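Local coordinates for alginate lyase (Chitinophaga sp. MD30, PDB 6KCW), which depolymerises the polysaccharide alginate as a lyase of polysaccharide lyase family 36, probably by beta-elimination within a concanavalin-like beta-sandwich fold, at residues S175-R180 with D192-W197; F94-G99 with V167-N172; W86-K91 with Q122-R127; V128-Y133 with G155-G160. One frame throughout, in Å; residues are numbered along the deposited sequence.

How the contacts relate
The four contacts span one beta-sandwich. Contact 2 joins its two sheets, packing strand 94-99 against strand 162-170. Contact 1 touches it, the centres about 11 Å apart, at the open end of the hairpin 179-185/188-195, which extends the sheet of strand 162-170. Contacts 3 and 4, centres about 9 Å apart, adjoin at strands 89-92, 113-122 and 128-135 of the other sheet; both reach one phosphate ion, probably from the crystallisation liquor, through Lys91 and Tyr133. Along the chain contacts 2 and 3 interleave, contact 4, after contact 3, falls between the segments of contact 2, and contact 1 comes last. Contact 2 lies about 25 Å from contact 3, centre to centre, so sheet packing and strand-end contacts are distinct.

Contact 1: residues S175-R180 with D192-W197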
loop_
_atom_site.group_PDB
_atom_site.type_symbol
_atom_site.label_atom_id
_atom_site.label_comp_id
_atom_site.label_asym_id
_atom_site.label_seq_id
_atom_site.Cartn_x
_atom_site.Cartn_y
_atom_site.Cartn_z
ATOM N N SER A 175 13.802 1.651 21.729
ATOM C CA SER A 175 13.514 3.042 21.406
ATOM C C SER A 175 14.492 3.619 20.390
ATOM O O SER A 175 14.519 4.839 20.199
ATOM C CB SER A 175 13.497 3.897 22.680
ATOM O OG SER A 175 12.275 3.722 23.394
ATOM N N ASN A 176 15.269 2.764 19.715
ATOM C CA ASN A 176 16.270 3.189 18.745
ATOM C C ASN A 176 15.626 3.540 17.408
ATOM O O ASN A 176 14.557 3.029 17.036
ATOM C CB ASN A 176 17.321 2.100 18.507
ATOM C CG ASN A 176 18.015 1.664 19.781
ATOM O OD1 ASN A 176 18.676 2.466 20.451
ATOM N ND2 ASN A 176 17.879 0.384 20.124
ATOM N N ARG A 177 16.305 4.422 16.682
ATOM C CA ARG A 177 15.927 4.800 15.321
ATOM C C ARG A 177 16.733 4.000 14.308
ATOM O O ARG A 177 17.413 4.552 13.452
ATOM C CB ARG A 177 16.123 6.300 15.117
ATOM C CG ARG A 177 15.376 6.908 13.931
ATOM C CD ARG A 177 16.115 8.133 13.397
ATOM N NE ARG A 177 15.489 8.676 12.192
ATOM C CZ ARG A 177 16.170 9.135 11.141
ATOM N NH1 ARG A 177 17.498 9.103 11.144
ATOM N NH2 ARG A 177 15.529 9.613 10.081
ATOM N N ASP A 178 16.680 2.675 14.416
ATOM C CA ASP A 178 17.465 1.800 13.561
ATOM C C ASP A 178 16.603 1.025 12.568
ATOM O O ASP A 178 17.114 0.134 11.883
ATOM C CB ASP A 178 18.317 0.852 14.417
ATOM C CG ASP A 178 17.505 0.070 15.435
ATOM O OD1 ASP A 178 16.315 0.401 15.661
ATOM O OD2 ASP A 178 18.075 -0.876 16.028
ATOM N N GLY A 179 15.324 1.361 12.440
ATOM C CA GLY A 179 14.488 0.770 11.417
ATOM C C GLY A 179 14.739 1.404 10.062
ATOM O O GLY A 179 15.688 2.161 9.861
ATOM N N ARG A 180 13.857 1.095 9.115
ATOM C CA ARG A 180 14.007 1.635 7.771
ATOM C C ARG A 180 12.665 1.621 7.059
ATOM O O ARG A 180 11.921 0.643 7.156
ATOM C CB ARG A 180 15.024 0.822 6.953
ATOM C CG ARG A 180 15.596 1.571 5.769
ATOM C CD ARG A 180 16.891 2.317 6.166
ATOM N NE ARG A 180 17.604 2.768 4.970
ATOM C CZ ARG A 180 18.695 2.187 4.475
ATOM N NH1 ARG A 180 19.228 1.138 5.089
ATOM N NH2 ARG A 180 19.270 2.673 3.381
ATOM N N ASP A 192 13.762 7.011 1.386
ATOM C CA ASP A 192 14.722 6.030 1.898
ATOM C C ASP A 192 15.297 6.624 3.184
ATOM O O ASP A 192 16.319 7.310 3.162
ATOM C CB ASP A 192 15.808 5.711 0.874
ATOM C CG ASP A 192 16.925 4.840 1.447
ATOM O OD1 ASP A 192 16.665 4.064 2.392
ATOM O OD2 ASP A 192 18.075 4.939 0.956
ATOM N N THR A 193 14.614 6.371 4.296
ATOM C CA THR A 193 14.966 6.978 5.569
ATOM C C THR A 193 15.087 5.926 6.661
ATOM O O THR A 193 14.367 4.922 6.668
ATOM C CB THR A 193 13.933 8.011 6.025
ATOM O OG1 THR A 193 14.305 8.500 7.325
ATOM C CG2 THR A 193 12.571 7.370 6.131
ATOM N N ALA A 194 15.993 6.178 7.601
ATOM C CA ALA A 194 15.944 5.427 8.834
ATOM C C ALA A 194 14.761 5.943 9.643
ATOM O O ALA A 194 14.294 7.068 9.448
ATOM C CB ALA A 194 17.266 5.552 9.592
ATOM N N ILE A 195 14.240 5.102 10.535
ATOM C CA ILE A 195 12.943 5.374 11.143
ATOM C C ILE A 195 12.829 4.573 12.425
ATOM O O ILE A 195 13.483 3.543 12.598
ATOM C CB ILE A 195 11.800 5.026 10.154
ATOM C CG1 ILE A 195 10.497 5.720 10.537
ATOM C CG2 ILE A 195 11.591 3.532 10.098
ATOM C CD1 ILE A 195 9.328 5.364 9.623
ATOM N N ARG A 196 11.993 5.056 13.338
ATOM C CA ARG A 196 11.573 4.317 14.517
ATOM C C ARG A 196 10.118 3.934 14.301
ATOM O O ARG A 196 9.270 4.814 14.121
ATOM C CB ARG A 196 11.770 5.168 15.772
ATOM C CG ARG A 196 11.240 4.588 17.083
ATOM C CD ARG A 196 11.888 5.291 18.274
ATOM N NE ARG A 196 11.648 6.732 18.260
ATOM C CZ ARG A 196 11.863 7.543 19.299
ATOM N NH1 ARG A 196 12.329 7.065 20.456
ATOM N NH2 ARG A 196 11.595 8.839 19.190
ATOM N N TRP A 197 9.842 2.626 14.252
ATOM C CA TRP A 197 8.477 2.138 14.083
ATOM C C TRP A 197 7.754 1.990 15.409
ATOM O O TRP A 197 6.585 2.369 15.527
ATOM C CB TRP A 197 8.452 0.779 13.380
ATOM C CG TRP A 197 8.982 0.799 12.000
ATOM C CD1 TRP A 197 10.183 0.341 11.595
ATOM C CD2 TRP A 197 8.318 1.299 10.830
ATOM N NE1 TRP A 197 10.324 0.526 10.245
ATOM C CE2 TRP A 197 9.189 1.110 9.749
ATOM C CE3 TRP A 197 7.069 1.886 10.598
ATOM C CZ2 TRP A 197 8.863 1.489 8.443
ATOM C CZ3 TRP A 197 6.745 2.264 9.313
ATOM C CH2 TRP A 197 7.642 2.065 8.247
#
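At the open end of the beta hairpin formed by strands 179-185 and 188-195, Gly179 and Arg180 lie alongside Ile195 and Ala194, joined by weak backbone bonds: Gly179 N reaches Ile195 O at 2.9 Å, and Ile195 N reaches Gly179 O at 3.3 Å. A salt bridge adds to them. With chi2 at 91°, CD of Arg180 is bent out of the extended course, and Asp192 OD1 is gripped twice, by Arg180 NE at 3.0 Å and weakly by Arg180 NH2 at 3.1 Å. NE meets the carboxylate on its syn side, the guanidinium and carboxylate planes being only 22° apart. An alanine at Arg180 would probably leave the Asp192 carboxylate without its cationic mate in this hairpin, although Gln182 also donates a weak bond to OD1. Arg177 instead lays one guanidinium face over the carbonyl of Ala194, offset toward the rim. Arg196 NH1 gives a weak bond to Ser175 O at 3.1 Å, while its NH2 forms a salt bridge with Asp138. Ile195 CG2 stands 3.2 Å above the plane of the Trp197 ring, near its rim, and Arg180 O lies at the ring's edge. Weak backbone bonds are therefore supplemented by ionic and aromatic contacts; the arginines and Asp192 stay at least partly exposed, whereas Ile195 and Trp197 are buried.

Contact 2: residues F94-G99 with V167-N172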
loop_
_atom_site.group_PDB
_atom_site.type_symbol
_atom_site.label_atom_id
_atom_site.label_comp_id
_atom_site.label_asym_id
_atom_site.label_seq_id
_atom_site.Cartn_x
_atom_site.Cartn_y
_atom_site.Cartn_z
ATOM N N PHE A 94 0.887 -2.157 -2.693
ATOM C CA PHE A 94 1.203 -3.113 -1.645
ATOM C C PHE A 94 2.207 -2.516 -0.670
ATOM O O PHE A 94 3.244 -1.992 -1.083
ATOM C CB PHE A 94 1.750 -4.401 -2.262
ATOM C CG PHE A 94 0.726 -5.155 -3.076
ATOM C CD1 PHE A 94 0.464 -4.795 -4.384
ATOM C CD2 PHE A 94 0.015 -6.206 -2.517
ATOM C CE1 PHE A 94 -0.483 -5.484 -5.128
ATOM C CE2 PHE A 94 -0.931 -6.898 -3.251
ATOM C CZ PHE A 94 -1.191 -6.537 -4.555
ATOM N N GLY A 95 1.878 -2.582 0.622
ATOM C CA GLY A 95 2.753 -2.122 1.674
ATOM C C GLY A 95 2.834 -3.098 2.832
ATOM O O GLY A 95 2.488 -4.276 2.694
ATOM N N PHE A 96 3.279 -2.611 3.990
ATOM C CA PHE A 96 3.522 -3.456 5.148
ATOM C C PHE A 96 2.967 -2.788 6.389
ATOM O O PHE A 96 2.783 -1.568 6.432
ATOM C CB PHE A 96 5.019 -3.740 5.344
ATOM C CG PHE A 96 5.633 -4.554 4.231
ATOM C CD1 PHE A 96 5.436 -5.926 4.170
ATOM C CD2 PHE A 96 6.409 -3.949 3.252
ATOM C CE1 PHE A 96 6.000 -6.681 3.146
ATOM C CE2 PHE A 96 6.984 -4.699 2.230
ATOM C CZ PHE A 96 6.784 -6.067 2.181
ATOM N N SER A 97 2.716 -3.612 7.408
ATOM C CA SER A 97 2.244 -3.150 8.700
ATOM C C SER A 97 3.042 -3.820 9.809
ATOM O O SER A 97 3.112 -5.050 9.875
ATOM C CB SER A 97 0.780 -3.479 8.894
ATOM O OG SER A 97 0.709 -4.857 9.177
ATOM N N ILE A 98 3.584 -3.012 10.710
ATOM C CA ILE A 98 4.324 -3.486 11.873
ATOM C C ILE A 98 3.428 -3.387 13.102
ATOM O O ILE A 98 2.660 -2.428 13.246
ATOM C CB ILE A 98 5.624 -2.676 12.050
ATOM C CG1 ILE A 98 6.625 -3.063 10.962
ATOM C CG2 ILE A 98 6.218 -2.882 13.429
ATOM C CD1 ILE A 98 7.945 -2.314 11.048
ATOM N N GLY A 99 3.508 -4.396 13.975
ATOM C CA GLY A 99 2.763 -4.387 15.230
ATOM C C GLY A 99 1.263 -4.269 15.043
ATOM O O GLY A 99 0.641 -5.015 14.279
ATOM N N VAL A 167 9.329 -1.547 -2.419
ATOM C CA VAL A 167 9.188 -1.146 -1.024
ATOM C C VAL A 167 10.104 -2.022 -0.180
ATOM O O VAL A 167 10.187 -3.233 -0.401
ATOM C CB VAL A 167 7.726 -1.259 -0.543
ATOM C CG1 VAL A 167 7.656 -1.322 0.960
ATOM C CG2 VAL A 167 6.892 -0.108 -1.082
ATOM N N TYR A 168 10.808 -1.403 0.764
ATOM C CA TYR A 168 11.689 -2.094 1.698
ATOM C C TYR A 168 11.427 -1.551 3.091
ATOM O O TYR A 168 11.358 -0.330 3.277
ATOM C CB TYR A 168 13.167 -1.893 1.340
ATOM C CG TYR A 168 14.134 -2.411 2.389
ATOM C CD1 TYR A 168 14.091 -3.735 2.796
ATOM C CD2 TYR A 168 15.105 -1.586 2.949
ATOM C CE1 TYR A 168 14.972 -4.227 3.738
ATOM C CE2 TYR A 168 15.997 -2.070 3.904
ATOM C CZ TYR A 168 15.923 -3.399 4.288
ATOM O OH TYR A 168 16.784 -3.908 5.236
ATOM N N ILE A 169 11.300 -2.449 4.066
ATOM C CA ILE A 169 10.974 -2.079 5.441
ATOM C C ILE A 169 11.842 -2.897 6.388
ATOM O O ILE A 169 12.126 -4.073 6.140
ATOM C CB ILE A 169 9.472 -2.281 5.741
ATOM C CG1 ILE A 169 9.107 -1.717 7.111
ATOM C CG2 ILE A 169 9.102 -3.747 5.693
ATOM C CD1 ILE A 169 7.685 -1.856 7.413
ATOM N N LYS A 170 12.287 -2.259 7.465
ATOM C CA LYS A 170 13.101 -2.911 8.482
ATOM C C LYS A 170 12.610 -2.463 9.849
ATOM O O LYS A 170 12.470 -1.260 10.093
ATOM C CB LYS A 170 14.576 -2.566 8.291
ATOM C CG LYS A 170 15.536 -3.160 9.299
ATOM C CD LYS A 170 16.845 -2.392 9.202
ATOM C CE LYS A 170 18.050 -3.280 9.444
ATOM N NZ LYS A 170 18.465 -3.284 10.866
ATOM N N SER A 171 12.333 -3.428 10.725
ATOM C CA SER A 171 11.970 -3.120 12.103
ATOM C C SER A 171 13.070 -2.329 12.806
ATOM O O SER A 171 14.263 -2.477 12.515
ATOM C CB SER A 171 11.710 -4.407 12.878
ATOM O OG SER A 171 10.854 -5.250 12.150
ATOM N N ASN A 172 12.655 -1.490 13.757
ATOM C CA ASN A 172 13.599 -0.891 14.684
ATOM C C ASN A 172 13.690 -1.802 15.904
ATOM O O ASN A 172 13.021 -2.835 15.978
ATOM C CB ASN A 172 13.197 0.545 15.023
ATOM C CG ASN A 172 12.027 0.627 16.019
ATOM O OD1 ASN A 172 10.854 0.492 15.646
ATOM N ND2 ASN A 172 12.348 0.874 17.286
#
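Phe96, Ile98, Val167 and Ile169 interlock across the core of the beta-sandwich, where strand 94-99 of one sheet faces strand 162-170 of the other. The strands run nearly the same way, 9° apart, with their axes 7.9 Å from each other at closest approach. No hydrogen bond spans the gap; the closest contacts are between carbon atoms. Phe96 has the largest share, with Ile169 close behind. Its CB lies 3.9 Å from Ile169 CD1, the first touch on the way out. A chi1 of -65° turns CG anti to the carbonyl carbon and beside the backbone N, and CG then meets Ile169 CG2, also at 3.9 Å. Along the ring the same methyl comes closest to Phe96 CD2, at 3.6 Å, an atom it shares with Val167 CG1, 3.7 Å from Phe96 CD2. The handover is complete at Phe96 CE2, which sits 3.7 Å from Val167 CG1 and farther from Ile169 CG2; the valine methyl approaches the edge of the ring in its plane. Tyr72 and Leu74, from the strand beside 162-170, also touch the same side chain.

Ile169 sends its branches in two directions: CG2 to the Phe96 ring, and the extended CG1-CD1 arm to Ile98, past which it slides in the opposite direction. Ile206 and Trp197 pack on both isoleucines. At the end of strand 162-170 Ser171 turns its hydroxyl to Arg204 O, and Ile98 CD1 meets Ile169 CD1 at 3.7 Å.

Contact 3: residues W86-K91 with Q122-R127; sequences WSRGGK and QTDAGR. With PO4 (phosphate ion), chain B.
Gln122 meets Ser87 and Arg88 at the end of two neighbouring strands of the beta-sandwich, near the surface, where strand 113-122 runs beside the start of strand 89-92 before turning into a beta hairpin. The firm part of the contact is a pair of bonds from this one glutamine. Its backbone N donates to Arg88 O at 3.0 Å, from above the carbonyl plane. Its side chain, with CG anti to the backbone N (chi1 173°), is extended beyond CG, and Gln122 NE2 donates to Ser87 O at 2.7 Å. That second bond lies in the carbonyl plane and close to the amide plane, with an N-H...O angle of 155°, which fixes how the amide is turned. NE2 also packs 3.5 Å from Trp86 CB.

The outer part is looser. Arg88, bent at chi2, comes round to Gln122 O with NH1 at 2.9 Å, but the bond is weak. Its ion pair with exposed Asp124 is long, Arg88 NH1 to Asp124 OD1 being 3.8 Å, and the oxygen lies well out of the guanidinium plane, so charge attraction alone acts there. Asp124 sits in a type I turn with a G1 bulge, Thr123 to Arg127, which links strands 113-122 and 128-135. The turn is held from within: Thr123 N donates to Arg127 O at 2.9 Å, and Arg127 N to Thr123 OG1, also at 2.9 Å. At the far end of 86-91, Lys91, which also bonds Gly216 O, donates from NZ to O3 of a phosphate ion, probably from the crystallisation liquor, at 2.7 Å.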
loop_
_atom_site.group_PDB
_atom_site.type_symbol
_atom_site.label_atom_id
_atom_site.label_comp_id
_atom_site.label_asym_id
_atom_site.label_seq_id
_atom_site.Cartn_x
_atom_site.Cartn_y
_atom_site.Cartn_z
ATOM N N TRP A 86 -8.612 11.381 -10.811
ATOM C CA TRP A 86 -7.685 11.586 -9.701
ATOM C C TRP A 86 -8.423 11.917 -8.414
ATOM O O TRP A 86 -8.153 11.332 -7.360
ATOM C CB TRP A 86 -6.707 12.709 -10.031
ATOM C CG TRP A 86 -5.750 12.453 -11.149
ATOM C CD1 TRP A 86 -5.502 13.275 -12.205
ATOM C CD2 TRP A 86 -4.868 11.332 -11.295
ATOM N NE1 TRP A 86 -4.534 12.737 -13.001
ATOM C CE2 TRP A 86 -4.126 11.541 -12.470
ATOM C CE3 TRP A 86 -4.635 10.171 -10.547
ATOM C CZ2 TRP A 86 -3.165 10.632 -12.921
ATOM C CZ3 TRP A 86 -3.690 9.269 -10.995
ATOM C CH2 TRP A 86 -2.965 9.503 -12.173
ATOM N N SER A 87 -9.361 12.860 -8.489
ATOM C CA SER A 87 -10.109 13.374 -7.332
ATOM C C SER A 87 -9.092 13.869 -6.300
ATOM O O SER A 87 -8.145 14.569 -6.683
ATOM C CB SER A 87 -11.086 12.321 -6.844
ATOM O OG SER A 87 -11.787 12.815 -5.741
ATOM N N ARG A 88 -9.243 13.548 -5.009
ATOM C CA ARG A 88 -8.297 14.064 -4.020
ATOM C C ARG A 88 -7.113 13.131 -3.809
ATOM O O ARG A 88 -5.988 13.602 -3.619
ATOM C CB ARG A 88 -8.996 14.333 -2.682
ATOM C CG ARG A 88 -8.061 14.749 -1.536
ATOM C CD ARG A 88 -7.683 16.231 -1.656
ATOM N NE ARG A 88 -7.074 16.733 -0.451
ATOM C CZ ARG A 88 -6.141 17.674 -0.442
ATOM N NH1 ARG A 88 -5.689 18.177 -1.583
ATOM N NH2 ARG A 88 -5.624 18.109 0.713
ATOM N N GLY A 89 -7.328 11.824 -3.862
ATOM C CA GLY A 89 -6.264 10.861 -3.700
ATOM C C GLY A 89 -6.766 9.654 -2.946
ATOM O O GLY A 89 -7.955 9.506 -2.689
ATOM N N GLY A 90 -5.843 8.777 -2.586
ATOM C CA GLY A 90 -6.208 7.591 -1.845
ATOM C C GLY A 90 -5.007 6.674 -1.739
ATOM O O GLY A 90 -3.903 7.026 -2.155
ATOM N N LYS A 91 -5.256 5.485 -1.196
ATOM C CA LYS A 91 -4.226 4.466 -1.024
ATOM C C LYS A 91 -4.131 3.579 -2.272
ATOM O O LYS A 91 -5.125 3.325 -2.958
ATOM C CB LYS A 91 -4.521 3.616 0.222
ATOM C CG LYS A 91 -4.159 4.255 1.583
ATOM C CD LYS A 91 -4.879 5.590 1.824
ATOM C CE LYS A 91 -4.737 6.112 3.248
ATOM N NZ LYS A 91 -5.234 7.511 3.281
ATOM N N GLN A 122 -3.654 14.713 -5.044
ATOM C CA GLN A 122 -3.816 15.889 -5.892
ATOM C C GLN A 122 -3.878 17.148 -5.038
ATOM O O GLN A 122 -4.685 17.243 -4.099
ATOM C CB GLN A 122 -5.062 15.794 -6.779
ATOM C CG GLN A 122 -5.322 17.090 -7.543
ATOM C CD GLN A 122 -6.121 16.894 -8.807
ATOM O OE1 GLN A 122 -5.913 17.596 -9.793
ATOM N NE2 GLN A 122 -7.042 15.935 -8.792
ATOM N N THR A 123 -3.023 18.111 -5.373
ATOM C CA THR A 123 -2.956 19.372 -4.653
ATOM C C THR A 123 -4.063 20.302 -5.113
ATOM O O THR A 123 -4.530 20.221 -6.250
ATOM C CB THR A 123 -1.610 20.058 -4.894
ATOM O OG1 THR A 123 -1.460 20.326 -6.301
ATOM C CG2 THR A 123 -0.467 19.178 -4.416
ATOM N N ASP A 124 -4.452 21.224 -4.227
ATOM C CA ASP A 124 -5.354 22.290 -4.644
ATOM C C ASP A 124 -4.839 22.966 -5.920
ATOM O O ASP A 124 -5.635 23.370 -6.780
ATOM C CB ASP A 124 -5.543 23.305 -3.499
ATOM C CG ASP A 124 -6.398 22.755 -2.315
ATOM O OD1 ASP A 124 -6.944 21.631 -2.404
ATOM O OD2 ASP A 124 -6.540 23.462 -1.283
ATOM N N ALA A 125 -3.515 23.008 -6.103
ATOM C CA ALA A 125 -2.863 23.635 -7.253
ATOM C C ALA A 125 -2.836 22.769 -8.511
ATOM O O ALA A 125 -2.344 23.238 -9.548
ATOM C CB ALA A 125 -1.430 24.027 -6.890
ATOM N N GLY A 126 -3.321 21.525 -8.460
ATOM C CA GLY A 126 -3.471 20.719 -9.662
ATOM C C GLY A 126 -2.400 19.671 -9.918
ATOM O O GLY A 126 -2.508 18.933 -10.908
ATOM N N ARG A 127 -1.381 19.574 -9.065
ATOM C CA ARG A 127 -0.353 18.553 -9.223
ATOM C C ARG A 127 -0.839 17.225 -8.649
ATOM O O ARG A 127 -1.570 17.193 -7.656
ATOM C CB ARG A 127 0.945 18.995 -8.535
ATOM C CG ARG A 127 2.217 18.406 -9.153
ATOM C CD ARG A 127 3.502 19.099 -8.658
ATOM N NE ARG A 127 3.936 18.657 -7.330
ATOM C CZ ARG A 127 4.792 17.662 -7.105
ATOM N NH1 ARG A 127 5.329 16.986 -8.117
ATOM N NH2 ARG A 127 5.119 17.341 -5.860
HETATM P P PO4 B . -5.725 7.213 7.071
HETATM O O1 PO4 B . -5.840 5.766 6.661
HETATM O O2 PO4 B . -6.895 7.569 7.963
HETATM O O3 PO4 B . -5.820 8.128 5.871
HETATM O O4 PO4 B . -4.423 7.424 7.858
#

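Contact 4: residues V128-Y133 with G155-G160. With PO4 (phosphate ion), chain B.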
loop_
_atom_site.group_PDB
_atom_site.type_symbol
_atom_site.label_atom_id
_atom_site.label_comp_id
_atom_site.label_asym_id
_atom_site.label_seq_id
_atom_site.Cartn_x
_atom_site.Cartn_y
_atom_site.Cartn_z
ATOM N N VAL A 128 -0.439 16.126 -9.287
ATOM C CA VAL A 128 -0.853 14.780 -8.896
ATOM C C VAL A 128 0.380 13.886 -8.857
ATOM O O VAL A 128 1.081 13.754 -9.865
ATOM C CB VAL A 128 -1.904 14.194 -9.857
ATOM C CG1 VAL A 128 -2.212 12.752 -9.479
ATOM C CG2 VAL A 128 -3.170 15.044 -9.837
ATOM N N PHE A 129 0.621 13.239 -7.717
ATOM C CA PHE A 129 1.847 12.468 -7.552
ATOM C C PHE A 129 1.599 11.242 -6.680
ATOM O O PHE A 129 0.516 11.045 -6.131
ATOM C CB PHE A 129 2.971 13.331 -6.947
ATOM C CG PHE A 129 2.520 14.207 -5.806
ATOM C CD1 PHE A 129 2.487 13.717 -4.507
ATOM C CD2 PHE A 129 2.130 15.518 -6.033
ATOM C CE1 PHE A 129 2.063 14.511 -3.456
ATOM C CE2 PHE A 129 1.705 16.327 -4.989
ATOM C CZ PHE A 129 1.668 15.822 -3.696
ATOM N N PHE A 130 2.630 10.406 -6.589
ATOM C CA PHE A 130 2.750 9.411 -5.537
ATOM C C PHE A 130 3.348 10.068 -4.292
ATOM O O PHE A 130 3.999 11.112 -4.365
ATOM C CB PHE A 130 3.627 8.236 -6.001
ATOM C CG PHE A 130 2.956 7.319 -6.992
ATOM C CD1 PHE A 130 1.823 6.598 -6.634
ATOM C CD2 PHE A 130 3.465 7.164 -8.270
ATOM C CE1 PHE A 130 1.198 5.752 -7.524
ATOM C CE2 PHE A 130 2.845 6.303 -9.176
ATOM C CZ PHE A 130 1.696 5.599 -8.793
ATOM N N GLN A 131 3.098 9.461 -3.129
ATOM C CA GLN A 131 3.675 10.000 -1.906
ATOM C C GLN A 131 3.704 8.892 -0.876
ATOM O O GLN A 131 2.727 8.138 -0.765
ATOM C CB GLN A 131 2.886 11.209 -1.368
ATOM C CG GLN A 131 1.546 10.873 -0.670
ATOM C CD GLN A 131 0.792 12.100 -0.135
ATOM O OE1 GLN A 131 1.123 13.244 -0.460
ATOM N NE2 GLN A 131 -0.223 11.858 0.696
ATOM N N PRO A 132 4.787 8.742 -0.125
ATOM C CA PRO A 132 4.753 7.849 1.033
ATOM C C PRO A 132 3.634 8.264 1.974
ATOM O O PRO A 132 3.177 9.409 1.977
ATOM C CB PRO A 132 6.126 8.045 1.692
ATOM C CG PRO A 132 6.969 8.766 0.666
ATOM C CD PRO A 132 6.029 9.529 -0.206
ATOM N N TYR A 133 3.193 7.307 2.787
ATOM C CA TYR A 133 2.118 7.551 3.748
ATOM C C TYR A 133 2.374 6.620 4.934
ATOM O O TYR A 133 1.856 5.505 4.986
ATOM C CB TYR A 133 0.748 7.323 3.125
ATOM C CG TYR A 133 -0.350 7.987 3.907
ATOM C CD1 TYR A 133 -0.491 9.369 3.887
ATOM C CD2 TYR A 133 -1.226 7.247 4.686
ATOM C CE1 TYR A 133 -1.471 9.996 4.602
ATOM C CE2 TYR A 133 -2.218 7.871 5.410
ATOM C CZ TYR A 133 -2.338 9.247 5.361
ATOM O OH TYR A 133 -3.318 9.883 6.086
ATOM N N GLY A 155 6.261 18.207 -11.360
ATOM C CA GLY A 155 5.282 17.723 -12.316
ATOM C C GLY A 155 4.343 16.699 -11.699
ATOM O O GLY A 155 4.373 16.428 -10.498
ATOM N N SER A 156 3.501 16.114 -12.551
ATOM C CA SER A 156 2.512 15.135 -12.130
ATOM C C SER A 156 2.806 13.764 -12.733
ATOM O O SER A 156 3.543 13.636 -13.715
ATOM C CB SER A 156 1.091 15.576 -12.522
ATOM O OG SER A 156 0.632 16.673 -11.738
ATOM N N ILE A 157 2.235 12.726 -12.113
ATOM C CA ILE A 157 2.186 11.390 -12.710
ATOM C C ILE A 157 1.136 11.434 -13.808
ATOM O O ILE A 157 0.358 12.391 -13.877
ATOM C CB ILE A 157 1.859 10.295 -11.672
ATOM C CG1 ILE A 157 0.587 10.636 -10.891
ATOM C CG2 ILE A 157 3.016 10.104 -10.711
ATOM C CD1 ILE A 157 0.235 9.612 -9.821
ATOM N N THR A 158 1.089 10.405 -14.663
ATOM C CA THR A 158 0.180 10.380 -15.805
ATOM C C THR A 158 -0.685 9.123 -15.794
ATOM O O THR A 158 -0.268 8.064 -15.318
ATOM C CB THR A 158 0.946 10.440 -17.130
ATOM O OG1 THR A 158 1.887 9.361 -17.176
ATOM C CG2 THR A 158 1.689 11.768 -17.269
ATOM N N LYS A 159 -1.891 9.244 -16.344
ATOM C CA LYS A 159 -2.783 8.097 -16.429
ATOM C C LYS A 159 -2.332 7.155 -17.539
ATOM O O LYS A 159 -1.650 7.545 -18.496
ATOM C CB LYS A 159 -4.221 8.542 -16.688
ATOM C CG LYS A 159 -4.750 9.563 -15.691
ATOM C CD LYS A 159 -6.187 9.993 -16.000
ATOM C CE LYS A 159 -6.442 11.383 -15.428
ATOM N NZ LYS A 159 -7.893 11.730 -15.338
ATOM N N GLY A 160 -2.715 5.891 -17.405
ATOM C CA GLY A 160 -2.323 4.927 -18.414
ATOM C C GLY A 160 -0.848 4.603 -18.448
ATOM O O GLY A 160 -0.384 4.004 -19.415
HETATM P P PO4 B . -5.725 7.213 7.071
HETATM O O1 PO4 B . -5.840 5.766 6.661
HETATM O O2 PO4 B . -6.895 7.569 7.963
HETATM O O3 PO4 B . -5.820 8.128 5.871
HETATM O O4 PO4 B . -4.423 7.424 7.858
#
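The Phe130 ring is covered on one face by Ile157, whose CD1 stands 4.2 Å from the ring centroid and 9° off the normal, a CH-pi contact over the centre. Ile157 CG2 reaches the rim as well, 3.8 Å from Phe130 CD2, and Tyr163 meets Phe130 edge-to-face. In the same strand, 128-135 of the beta-sandwich, the Phe129 ring has Gln131 CB at its edge. The Tyr133 ring has a phosphate oxygen in its plane, with O4 3.3 Å from Tyr133 CE2, and Lys91 makes a cation-pi contact with it. Tyr133 OH donates to phosphate O4 at 3.2 Å and is also bonded to Gly144 N, while Arg117 is a further partner of the ion. A phenylalanine in place of Tyr133 would lack that hydroxyl and would probably leave Gly144 N without its acceptor and the phosphate with one donor fewer.

Segment 155-160, the loop that leads to strand 162-170, passes the start of strand 128-135 at Val128. CG1 of Ile157 lies between the backbone N and the carbonyl carbon (chi1 53°), and from there it touches Val128 CG1 at 3.8 Å. Two bonds use the backbone N and O of Val128. Ile157 N donates to Val128 O at 2.7 Å, nearly in line with the C=O, and Val128 N donates to the side-chain OG of Ser156, likewise at 2.7 Å.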